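PDB 6IJ2: EAL domain protein from Vibrio cholerae serotype O1, which degrades the cyclic dinucleotides c-di-GMP and cGAMP as a phosphodiesterase of the EAL family, and is captured here with 5'-pGpG and calcium ions. Local coordinates for residues 26-30 / 82-86; 73-77 / 107-111; 90-96 / 123-129; 170-175 / 205-210. The protein carries 1 engineered substitution. All coordinates share one frame; numbering follows the deposited sequence.

Interaction 1: 26-30 / 82-86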
# COMPACT_ATOMS: atom_id res chain seq x y z
N PHE A 26 -9.86 -27.47 -14.13
CA PHE A 26 -8.74 -26.60 -14.47
C PHE A 26 -7.46 -27.33 -14.10
O PHE A 26 -7.50 -28.42 -13.52
CB PHE A 26 -8.83 -25.25 -13.75
CG PHE A 26 -8.86 -25.38 -12.26
CD1 PHE A 26 -10.05 -25.65 -11.60
CD2 PHE A 26 -7.70 -25.26 -11.51
CE1 PHE A 26 -10.08 -25.80 -10.22
CE2 PHE A 26 -7.73 -25.40 -10.14
CZ PHE A 26 -8.91 -25.67 -9.50
N THR A 27 -6.33 -26.73 -14.44
CA THR A 27 -5.04 -27.32 -14.09
C THR A 27 -4.08 -26.17 -13.80
O THR A 27 -4.52 -25.04 -13.57
CB THR A 27 -4.56 -28.28 -15.20
OG1 THR A 27 -3.39 -28.98 -14.77
CG2 THR A 27 -4.26 -27.54 -16.49
N MET A 28 -2.78 -26.46 -13.82
CA MET A 28 -1.77 -25.50 -13.40
C MET A 28 -0.72 -25.30 -14.48
O MET A 28 -0.37 -26.22 -15.21
CB MET A 28 -1.08 -25.92 -12.11
CG MET A 28 -1.95 -25.91 -10.88
SD MET A 28 -2.38 -24.23 -10.36
CE MET A 28 -3.88 -24.63 -9.48
N ALA A 29 -0.23 -24.07 -14.55
CA ALA A 29 1.03 -23.72 -15.18
C ALA A 29 2.04 -23.40 -14.08
O ALA A 29 1.67 -23.20 -12.92
CB ALA A 29 0.88 -22.54 -16.14
N PHE A 30 3.31 -23.39 -14.44
CA PHE A 30 4.38 -23.15 -13.48
C PHE A 30 5.36 -22.15 -14.07
O PHE A 30 5.73 -22.24 -15.24
CB PHE A 30 5.12 -24.48 -13.11
CG PHE A 30 4.23 -25.47 -12.43
CD1 PHE A 30 4.04 -25.42 -11.05
CD2 PHE A 30 3.55 -26.43 -13.16
CE1 PHE A 30 3.19 -26.34 -10.42
CE2 PHE A 30 2.71 -27.34 -12.54
CZ PHE A 30 2.53 -27.30 -11.17
N LEU A 82 0.82 -32.06 -9.53
CA LEU A 82 1.54 -31.85 -10.78
C LEU A 82 3.02 -31.64 -10.52
O LEU A 82 3.87 -32.17 -11.25
CB LEU A 82 0.99 -30.64 -11.53
CG LEU A 82 0.10 -30.87 -12.75
CD1 LEU A 82 -0.44 -29.52 -13.26
CD2 LEU A 82 0.83 -31.62 -13.85
N ALA A 83 3.36 -30.84 -9.51
CA ALA A 83 4.76 -30.60 -9.20
C ALA A 83 5.47 -31.91 -8.87
O ALA A 83 6.61 -32.14 -9.31
CB ALA A 83 4.88 -29.61 -8.04
N ALA A 84 4.80 -32.78 -8.12
CA ALA A 84 5.35 -34.11 -7.87
C ALA A 84 5.49 -34.89 -9.16
O ALA A 84 6.55 -35.45 -9.46
CB ALA A 84 4.47 -34.85 -6.87
N LYS A 85 4.41 -34.94 -9.95
CA LYS A 85 4.41 -35.70 -11.20
C LYS A 85 5.53 -35.23 -12.13
O LYS A 85 6.15 -36.04 -12.83
CB LYS A 85 3.05 -35.58 -11.88
CG LYS A 85 3.02 -36.00 -13.33
CD LYS A 85 1.69 -35.63 -13.98
CE LYS A 85 1.72 -35.88 -15.48
NZ LYS A 85 2.75 -35.05 -16.18
N LEU A 86 5.80 -33.92 -12.13
CA LEU A 86 6.82 -33.30 -12.98
C LEU A 86 8.22 -33.38 -12.38
O LEU A 86 9.18 -32.99 -13.05
CB LEU A 86 6.46 -31.83 -13.25
CG LEU A 86 5.20 -31.61 -14.08
CD1 LEU A 86 4.77 -30.13 -14.04
CD2 LEU A 86 5.42 -32.05 -15.51
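Phe30 sets CG opposite its carbonyl carbon (chi1 -63°), a torsion that carries the ring across to helix 68-85, while Leu82 answers with a first torsion of -104°, well off a staggered position, and an extended second one, which place its CD1 by Met28 and Thr27. The Phe30 ring meets Leu82 CB at its edge, near its plane, with CZ 3.7 Å from that atom. Leu86 CD1 comes to the same ring obliquely, 3.8 Å from Phe30 CE2, and Ala83 is small enough to let the ring settle close to the helix backbone. Further along the strand, Leu82 CD1 lies 3.8 Å from Met28 CB and 3.4 Å from Thr27 OG1. The contact with the hydroxyl is van der Waals only; the hydrogen bond of Thr27 OG1 is with Glu245. Met28 touches Leu82 through CB alone; a bend at chi2 (-70°) turns its thioether away, toward Cys75 and a guanine base of the bound RNA. Leucine, alanine and phenylalanine suit a buried seam between strand and helix in the EAL barrel. Strand 27-35 here runs between its neighbours 41-49 and 233-244, and Leu247 packs against both Phe30 and Leu86.

Interaction 2: 73-77 / 107-111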
# COMPACT_ATOMS: atom_id res chain seq x y z
N GLN A 73 -8.88 -25.33 -2.00
CA GLN A 73 -8.32 -26.64 -1.71
C GLN A 73 -7.93 -27.38 -2.99
O GLN A 73 -6.89 -28.04 -3.04
CB GLN A 73 -9.31 -27.46 -0.89
CG GLN A 73 -9.73 -26.77 0.40
CD GLN A 73 -10.42 -27.70 1.38
OE1 GLN A 73 -10.01 -27.82 2.53
NE2 GLN A 73 -11.49 -28.36 0.93
N MET A 74 -8.75 -27.25 -4.04
CA MET A 74 -8.43 -27.90 -5.31
C MET A 74 -7.15 -27.35 -5.92
O MET A 74 -6.32 -28.11 -6.42
CB MET A 74 -9.60 -27.75 -6.28
CG MET A 74 -10.72 -28.75 -6.06
SD MET A 74 -10.59 -30.18 -7.15
CE MET A 74 -11.27 -29.51 -8.67
N CYS A 75 -6.98 -26.02 -5.91
CA CYS A 75 -5.75 -25.42 -6.42
C CYS A 75 -4.52 -25.99 -5.72
O CYS A 75 -3.49 -26.22 -6.35
CB CYS A 75 -5.76 -23.90 -6.24
SG CYS A 75 -6.72 -22.99 -7.42
N ARG A 76 -4.61 -26.18 -4.41
CA ARG A 76 -3.47 -26.67 -3.66
C ARG A 76 -3.13 -28.10 -4.04
O ARG A 76 -1.96 -28.43 -4.25
CB ARG A 76 -3.75 -26.56 -2.16
CG ARG A 76 -3.88 -25.11 -1.71
CD ARG A 76 -4.21 -25.03 -0.25
NE ARG A 76 -4.41 -23.66 0.17
CZ ARG A 76 -4.29 -23.25 1.43
NH1 ARG A 76 -3.95 -24.12 2.37
NH2 ARG A 76 -4.49 -21.97 1.73
N VAL A 77 -4.14 -28.96 -4.16
CA VAL A 77 -3.90 -30.37 -4.44
C VAL A 77 -3.39 -30.56 -5.86
O VAL A 77 -2.47 -31.36 -6.10
CB VAL A 77 -5.19 -31.18 -4.19
CG1 VAL A 77 -4.99 -32.61 -4.63
CG2 VAL A 77 -5.57 -31.12 -2.72
N CYS A 107 -8.75 -25.65 8.09
CA CYS A 107 -9.04 -26.63 7.05
C CYS A 107 -7.80 -27.00 6.23
O CYS A 107 -7.90 -27.32 5.04
CB CYS A 107 -10.15 -26.11 6.13
SG CYS A 107 -11.70 -27.03 6.32
N ILE A 108 -6.61 -26.93 6.86
CA ILE A 108 -5.36 -27.14 6.16
C ILE A 108 -4.91 -28.60 6.17
O ILE A 108 -3.86 -28.91 5.59
CB ILE A 108 -4.27 -26.25 6.79
CG1 ILE A 108 -3.06 -26.05 5.86
CG2 ILE A 108 -3.85 -26.82 8.13
CD1 ILE A 108 -2.03 -25.15 6.49
N ARG A 109 -5.67 -29.50 6.80
CA ARG A 109 -5.32 -30.92 6.73
C ARG A 109 -5.38 -31.46 5.30
O ARG A 109 -4.60 -32.35 4.94
CB ARG A 109 -6.23 -31.73 7.66
CG ARG A 109 -5.86 -31.60 9.13
CD ARG A 109 -5.73 -32.98 9.78
NE ARG A 109 -7.00 -33.70 9.79
CZ ARG A 109 -7.89 -33.63 10.78
NH1 ARG A 109 -7.65 -32.87 11.84
NH2 ARG A 109 -9.02 -34.32 10.70
N THR A 110 -6.27 -30.91 4.48
CA THR A 110 -6.31 -31.32 3.08
C THR A 110 -5.01 -30.98 2.37
O THR A 110 -4.57 -31.73 1.48
CB THR A 110 -7.49 -30.66 2.36
OG1 THR A 110 -7.57 -29.28 2.73
CG2 THR A 110 -8.79 -31.35 2.72
N THR A 111 -4.36 -29.89 2.76
CA THR A 111 -3.04 -29.55 2.23
C THR A 111 -1.98 -30.50 2.76
O THR A 111 -1.20 -31.07 2.00
CB THR A 111 -2.70 -28.10 2.58
OG1 THR A 111 -3.67 -27.22 2.00
CG2 THR A 111 -1.31 -27.71 2.08
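Arg76 passes its extended side chain obliquely across Thr111, CD 3.2 Å from Thr111 OG1, where helix 68-85 packs against the start of helix 109-117 on the outside of the EAL-family barrel. The guanidinium then gives a nearly straight hydrogen bond from NH1 to Thr111 OG1, 3.1 Å long with an N-H...O angle of 168°. The acceptor sits at the edge of the guanidinium, only 5° from its plane, the direction in which the N-H of NH1 points. Thr111 has OG1 opposite its carbonyl carbon (chi1 -61°), a torsion that turns the hydroxyl to the arginine and leaves CG2 for Phe127. Being buried, the guanidinium needs further partners. NH2 is hydrogen-bonded to Tyr148, Phe96 offers a cation-pi contact, and Asp72 forms a long, weak ion pair with NE. A long, multiply bonding arginine thus suits a buried place where two helices meet the strands beneath them. Nearer the surface, Gln73 reaches out to Thr110, the two side chains crossing at about a right angle, and the exposed Cys107 lies next to them. Val77 fills in one helical turn further along, its CG2 4.4 Å from Thr110 O. On the buried side Ile108, which packs onto Tyr147 and Leu151, brings CG1 to 4.1 Å from Arg76 NH1.

Interaction 3: 90-96 / 123-129. With CA (calcium ion), chain J; nucleotides of chain B.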
# COMPACT_ATOMS: atom_id res chain seq x y z
N SER A 90 12.65 -28.39 -5.91
CA SER A 90 12.82 -27.11 -5.23
C SER A 90 11.46 -26.64 -4.71
O SER A 90 10.54 -27.44 -4.50
CB SER A 90 13.49 -26.12 -6.20
OG SER A 90 12.66 -25.87 -7.32
N LYS A 91 11.33 -25.33 -4.49
CA LYS A 91 10.14 -24.79 -3.84
C LYS A 91 8.93 -24.74 -4.77
O LYS A 91 9.06 -24.50 -5.98
CB LYS A 91 10.43 -23.40 -3.27
CG LYS A 91 11.53 -23.39 -2.20
CD LYS A 91 10.97 -23.54 -0.81
CE LYS A 91 12.08 -23.61 0.24
NZ LYS A 91 12.91 -22.38 0.23
N LEU A 92 7.75 -25.00 -4.21
CA LEU A 92 6.47 -24.81 -4.87
C LEU A 92 5.74 -23.65 -4.19
O LEU A 92 5.48 -23.70 -2.99
CB LEU A 92 5.64 -26.10 -4.82
CG LEU A 92 4.21 -25.99 -5.36
CD1 LEU A 92 4.23 -25.66 -6.86
CD2 LEU A 92 3.37 -27.21 -5.06
N SER A 93 5.41 -22.62 -4.96
CA SER A 93 4.79 -21.41 -4.42
C SER A 93 3.35 -21.34 -4.90
O SER A 93 3.10 -21.41 -6.10
CB SER A 93 5.56 -20.16 -4.83
OG SER A 93 5.18 -19.05 -4.04
N ILE A 94 2.42 -21.22 -3.95
CA ILE A 94 0.99 -21.30 -4.24
C ILE A 94 0.35 -20.00 -3.82
O ILE A 94 0.64 -19.47 -2.74
CB ILE A 94 0.32 -22.49 -3.52
CG1 ILE A 94 0.99 -23.80 -3.96
CG2 ILE A 94 -1.18 -22.54 -3.83
CD1 ILE A 94 0.65 -24.98 -3.07
N ASN A 95 -0.53 -19.48 -4.68
CA ASN A 95 -1.24 -18.25 -4.37
C ASN A 95 -2.38 -18.55 -3.41
O ASN A 95 -3.18 -19.46 -3.66
CB ASN A 95 -1.79 -17.62 -5.65
CG ASN A 95 -0.70 -17.03 -6.53
OD1 ASN A 95 -0.21 -15.93 -6.26
ND2 ASN A 95 -0.33 -17.75 -7.58
N PHE A 96 -2.46 -17.81 -2.32
CA PHE A 96 -3.50 -18.04 -1.32
C PHE A 96 -4.67 -17.13 -1.66
O PHE A 96 -4.55 -15.90 -1.57
CB PHE A 96 -2.97 -17.78 0.09
CG PHE A 96 -3.86 -18.31 1.19
CD1 PHE A 96 -5.23 -18.49 1.01
CD2 PHE A 96 -3.32 -18.63 2.43
CE1 PHE A 96 -6.03 -18.96 2.02
CE2 PHE A 96 -4.13 -19.11 3.45
CZ PHE A 96 -5.48 -19.28 3.25
N GLU A 123 8.00 -27.92 4.10
CA GLU A 123 9.01 -26.87 4.10
C GLU A 123 9.38 -26.42 2.69
O GLU A 123 9.98 -25.35 2.53
CB GLU A 123 10.25 -27.36 4.86
CG GLU A 123 10.48 -28.88 4.83
CD GLU A 123 9.55 -29.66 5.75
OE1 GLU A 123 9.42 -29.31 6.95
OE2 GLU A 123 8.91 -30.62 5.27
N ASN A 124 9.03 -27.20 1.66
CA ASN A 124 9.25 -26.77 0.29
C ASN A 124 8.01 -26.17 -0.34
O ASN A 124 7.99 -25.95 -1.56
CB ASN A 124 9.75 -27.93 -0.57
CG ASN A 124 11.17 -28.33 -0.23
OD1 ASN A 124 11.80 -27.77 0.67
ND2 ASN A 124 11.68 -29.31 -0.95
N ILE A 125 6.96 -25.91 0.44
CA ILE A 125 5.75 -25.26 -0.04
C ILE A 125 5.71 -23.84 0.51
O ILE A 125 5.83 -23.63 1.73
CB ILE A 125 4.49 -26.05 0.34
CG1 ILE A 125 4.50 -27.43 -0.33
CG2 ILE A 125 3.21 -25.28 -0.05
CD1 ILE A 125 3.40 -28.36 0.16
N MET A 126 5.56 -22.86 -0.38
CA MET A 126 5.48 -21.44 -0.00
C MET A 126 4.10 -20.93 -0.39
O MET A 126 3.63 -21.20 -1.50
CB MET A 126 6.55 -20.60 -0.68
CG MET A 126 6.46 -19.11 -0.31
SD MET A 126 7.94 -18.14 -0.65
CE MET A 126 7.91 -18.00 -2.44
N PHE A 127 3.46 -20.21 0.52
CA PHE A 127 2.16 -19.61 0.23
C PHE A 127 2.33 -18.11 0.05
O PHE A 127 2.95 -17.45 0.89
CB PHE A 127 1.15 -19.91 1.34
CG PHE A 127 0.55 -21.28 1.23
CD1 PHE A 127 -0.46 -21.52 0.31
CD2 PHE A 127 1.00 -22.33 2.01
CE1 PHE A 127 -1.01 -22.78 0.18
CE2 PHE A 127 0.45 -23.59 1.89
CZ PHE A 127 -0.54 -23.82 0.98
N GLU A 128 1.80 -17.59 -1.05
CA GLU A 128 1.86 -16.16 -1.36
C GLU A 128 0.55 -15.50 -0.96
O GLU A 128 -0.53 -15.95 -1.38
CB GLU A 128 2.14 -15.93 -2.84
CG GLU A 128 3.35 -16.71 -3.33
CD GLU A 128 3.73 -16.38 -4.75
OE1 GLU A 128 4.75 -16.93 -5.22
OE2 GLU A 128 3.03 -15.57 -5.39
N PHE A 129 0.65 -14.43 -0.18
CA PHE A 129 -0.50 -13.83 0.47
C PHE A 129 -0.85 -12.51 -0.21
O PHE A 129 0.01 -11.62 -0.32
CB PHE A 129 -0.23 -13.62 1.96
CG PHE A 129 -0.32 -14.89 2.77
CD1 PHE A 129 0.78 -15.73 2.88
CD2 PHE A 129 -1.48 -15.23 3.44
CE1 PHE A 129 0.72 -16.90 3.62
CE2 PHE A 129 -1.55 -16.40 4.19
CZ PHE A 129 -0.45 -17.24 4.27
CA CA J . 1.63 -14.58 -6.89
P G B 2 -1.71 -15.15 -14.57
OP1 G B 2 -1.06 -16.41 -14.49
OP2 G B 2 -2.58 -14.87 -15.66
O5' G B 2 -2.51 -14.87 -13.24
C5' G B 2 -3.49 -13.84 -13.16
C4' G B 2 -3.92 -13.67 -11.73
O4' G B 2 -4.46 -14.92 -11.25
C3' G B 2 -2.82 -13.29 -10.74
O3' G B 2 -3.25 -12.29 -9.83
C2' G B 2 -2.59 -14.57 -9.96
O2' G B 2 -2.15 -14.41 -8.64
C1' G B 2 -3.98 -15.18 -9.97
N9 G B 2 -3.91 -16.62 -9.79
C8 G B 2 -3.29 -17.52 -10.62
N7 G B 2 -3.33 -18.74 -10.16
C5 G B 2 -3.99 -18.63 -8.95
C6 G B 2 -4.32 -19.61 -7.99
O6 G B 2 -4.08 -20.81 -8.02
N1 G B 2 -5.00 -19.07 -6.91
C2 G B 2 -5.30 -17.75 -6.77
N2 G B 2 -5.95 -17.41 -5.65
N3 G B 2 -5.01 -16.82 -7.65
C4 G B 2 -4.36 -17.32 -8.71
O HOH W 1 10.50 -29.91 -3.48
O HOH W 2 3.39 -13.85 -8.21
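Leu92 and Ile125, Ser93 and Met126, Ile94 and Phe127, Asn95 and Glu128 pair in register as neighbouring parallel strands of the EAL barrel, joined through helix 109-117 as a beta-alpha-beta unit. The backbone bonds come first: amides of Leu92, Ile94 and Phe96 donate to Asn124, Met126 and Glu128, and the carbonyls of Leu92 and Ile94 receive Met126 and Glu128. One of the straightest, Leu92 N to Asn124 O, is 2.8 Å long. Hydrocarbon contacts fill the face bearing Leu92, Ile94, Ile125 and Phe127, turned to the surrounding helices. There Ile94 and Phe127 point the same way, Ile94 CB 3.9 Å from Phe127 CE1, while Phe96 and Phe129 meet obliquely with ring planes 48° apart. Polar and metal contacts occupy the opposite face, toward the active site. Ser93, with OG opposite its backbone N (chi1 -165°), makes a very short bond to Glu128 OE1, which also has a salt bridge to Lys179; with OE2 on the metal, the carboxylate is held from both oxygens. The metal site is shared with Glu45, Asp158, a water and a nucleotide phosphate. An amide and a carboxylate suit it as oxygen ligands: Asn95 OD1 lies 2.4 Å from the calcium ion, and Glu128 OE2 2.3 Å.

Interaction 4: 170-175 / 205-210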
# COMPACT_ATOMS: atom_id res chain seq x y z
N LEU A 170 3.80 -5.41 6.86
CA LEU A 170 5.14 -5.62 7.39
C LEU A 170 5.34 -5.00 8.77
O LEU A 170 6.23 -5.44 9.50
CB LEU A 170 6.19 -5.03 6.45
CG LEU A 170 6.34 -5.74 5.13
CD1 LEU A 170 7.40 -5.06 4.29
CD2 LEU A 170 6.72 -7.17 5.42
N ALA A 171 4.55 -3.99 9.12
CA ALA A 171 4.67 -3.37 10.44
C ALA A 171 4.30 -4.34 11.55
O ALA A 171 4.82 -4.24 12.67
CB ALA A 171 3.80 -2.11 10.52
N ASP A 172 3.42 -5.30 11.27
CA ASP A 172 2.92 -6.17 12.32
C ASP A 172 3.33 -7.63 12.20
O ASP A 172 3.22 -8.37 13.18
CB ASP A 172 1.39 -6.07 12.39
CG ASP A 172 0.92 -4.75 12.99
OD1 ASP A 172 1.48 -4.34 14.02
OD2 ASP A 172 0.00 -4.12 12.42
N PHE A 173 3.79 -8.08 11.03
CA PHE A 173 4.34 -9.42 10.90
C PHE A 173 5.28 -9.46 9.70
O PHE A 173 5.21 -8.63 8.80
CB PHE A 173 3.25 -10.49 10.75
CG PHE A 173 2.45 -10.37 9.49
CD1 PHE A 173 1.34 -9.53 9.43
CD2 PHE A 173 2.79 -11.11 8.37
CE1 PHE A 173 0.60 -9.43 8.27
CE2 PHE A 173 2.05 -11.01 7.21
CZ PHE A 173 0.95 -10.17 7.16
N GLN A 174 6.16 -10.46 9.68
CA GLN A 174 7.07 -10.56 8.56
C GLN A 174 7.00 -11.97 7.98
O GLN A 174 6.94 -12.95 8.71
CB GLN A 174 8.50 -10.21 8.96
CG GLN A 174 8.67 -8.76 9.42
CD GLN A 174 8.19 -8.54 10.84
OE1 GLN A 174 8.57 -9.27 11.76
NE2 GLN A 174 7.35 -7.51 11.04
N THR A 175 6.96 -12.03 6.65
CA THR A 175 7.04 -13.29 5.93
C THR A 175 8.49 -13.64 5.63
O THR A 175 9.41 -12.84 5.86
CB THR A 175 6.24 -13.18 4.64
OG1 THR A 175 6.57 -11.93 4.01
CG2 THR A 175 4.74 -13.16 4.96
N PHE A 205 13.93 -4.34 3.92
CA PHE A 205 13.75 -5.80 3.94
C PHE A 205 14.87 -6.49 4.72
O PHE A 205 14.62 -7.43 5.49
CB PHE A 205 13.70 -6.35 2.52
CG PHE A 205 12.54 -5.84 1.71
CD1 PHE A 205 11.35 -5.49 2.32
CD2 PHE A 205 12.66 -5.70 0.34
CE1 PHE A 205 10.28 -5.01 1.57
CE2 PHE A 205 11.61 -5.23 -0.42
CZ PHE A 205 10.41 -4.88 0.19
N SER A 206 16.11 -6.05 4.53
CA SER A 206 17.21 -6.62 5.29
C SER A 206 17.03 -6.40 6.79
O SER A 206 17.24 -7.33 7.58
CB SER A 206 18.54 -6.02 4.82
OG SER A 206 19.63 -6.65 5.48
N ASP A 207 16.63 -5.19 7.19
CA ASP A 207 16.41 -4.89 8.60
C ASP A 207 15.36 -5.81 9.21
O ASP A 207 15.41 -6.10 10.41
CB ASP A 207 15.97 -3.43 8.78
CG ASP A 207 17.07 -2.42 8.50
OD1 ASP A 207 18.23 -2.82 8.25
OD2 ASP A 207 16.78 -1.21 8.54
N LEU A 208 14.38 -6.23 8.41
CA LEU A 208 13.31 -7.10 8.88
C LEU A 208 13.62 -8.58 8.69
O LEU A 208 12.75 -9.42 8.96
CB LEU A 208 12.01 -6.76 8.15
CG LEU A 208 11.46 -5.34 8.25
CD1 LEU A 208 9.97 -5.33 7.92
CD2 LEU A 208 11.71 -4.76 9.62
N ASN A 209 14.83 -8.91 8.23
CA ASN A 209 15.27 -10.26 7.84
C ASN A 209 14.28 -10.91 6.86
O ASN A 209 13.89 -12.08 7.02
CB ASN A 209 15.51 -11.15 9.06
CG ASN A 209 16.41 -12.35 8.74
OD1 ASN A 209 17.11 -12.37 7.72
ND2 ASN A 209 16.39 -13.36 9.61
N ILE A 210 13.91 -10.16 5.82
CA ILE A 210 13.02 -10.63 4.76
C ILE A 210 13.79 -10.72 3.45
O ILE A 210 14.55 -9.81 3.10
CB ILE A 210 11.80 -9.71 4.57
CG1 ILE A 210 10.90 -9.74 5.80
CG2 ILE A 210 11.02 -10.13 3.35
CD1 ILE A 210 9.81 -8.69 5.74
O HOH W 3 11.10 -13.20 8.08
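Leu170 and Ile210 make the tight centre of this contact, in which the end of helix 166-170 and the loop that follows it meet the Schellman motif that ends helix 192-207 in the EAL barrel. Leu170 CD2 and Ile210 CD1 are 3.5 Å apart, closer than methyl groups usually come. Leu170 spreads its two branches over two partners: the other methyl, CD1, lies in the plane of the Phe205 ring at its edge, 4.0 Å from CE1. Branched aliphatic side chains suit this buried place, where Val178 also packs against both. Ile210 keeps CG1 opposite its carbonyl carbon (chi1 -66°), which carries that branch over to the loop, CG1 3.4 Å from Thr175 O. The motif itself is closed by Ile210 N bonding to Phe205 O and Asn209 N to Ser206 O, and the positive phi of Asn209 takes the chain out of the helix, after which Ile210 points toward the loop. Packing is looser around Gln174 and Leu208, both partly exposed, where Leu208 CD1 approaches Gln174 CG at 4.0 Å; Val193 of the second subunit packs against both residues. Gln174 suits this margin because its methylenes cover the leucine while its bent chain returns NE2 to Leu170 O, 2.8 Å away. At the exposed Asn209, one water bridges the segments, donating to Thr175 O at 2.8 Å and Asn209 O at 3.2 Å.

Overall arrangement
Interaction 3 lies nearest the middle of the chain and combines a backbone ladder with metal ligands, whereas the other three join elements around the barrel mainly by side chains. Interactions 1 and 2 both use helix 68-85 and touch through Met28 and Cys75; the first is mainly apolar, with no hydrogen bond across it, the second rests on a buried arginine with a more exposed polar edge. That arginine also packs on Phe127, joining interaction 2 to interaction 3, while Phe30 and Ala83 of interaction 1 meet Leu92. Interaction 4 stands apart, on the other side of the chain's centre from interaction 1: a hydrocarbon core whose margin faces the second subunit.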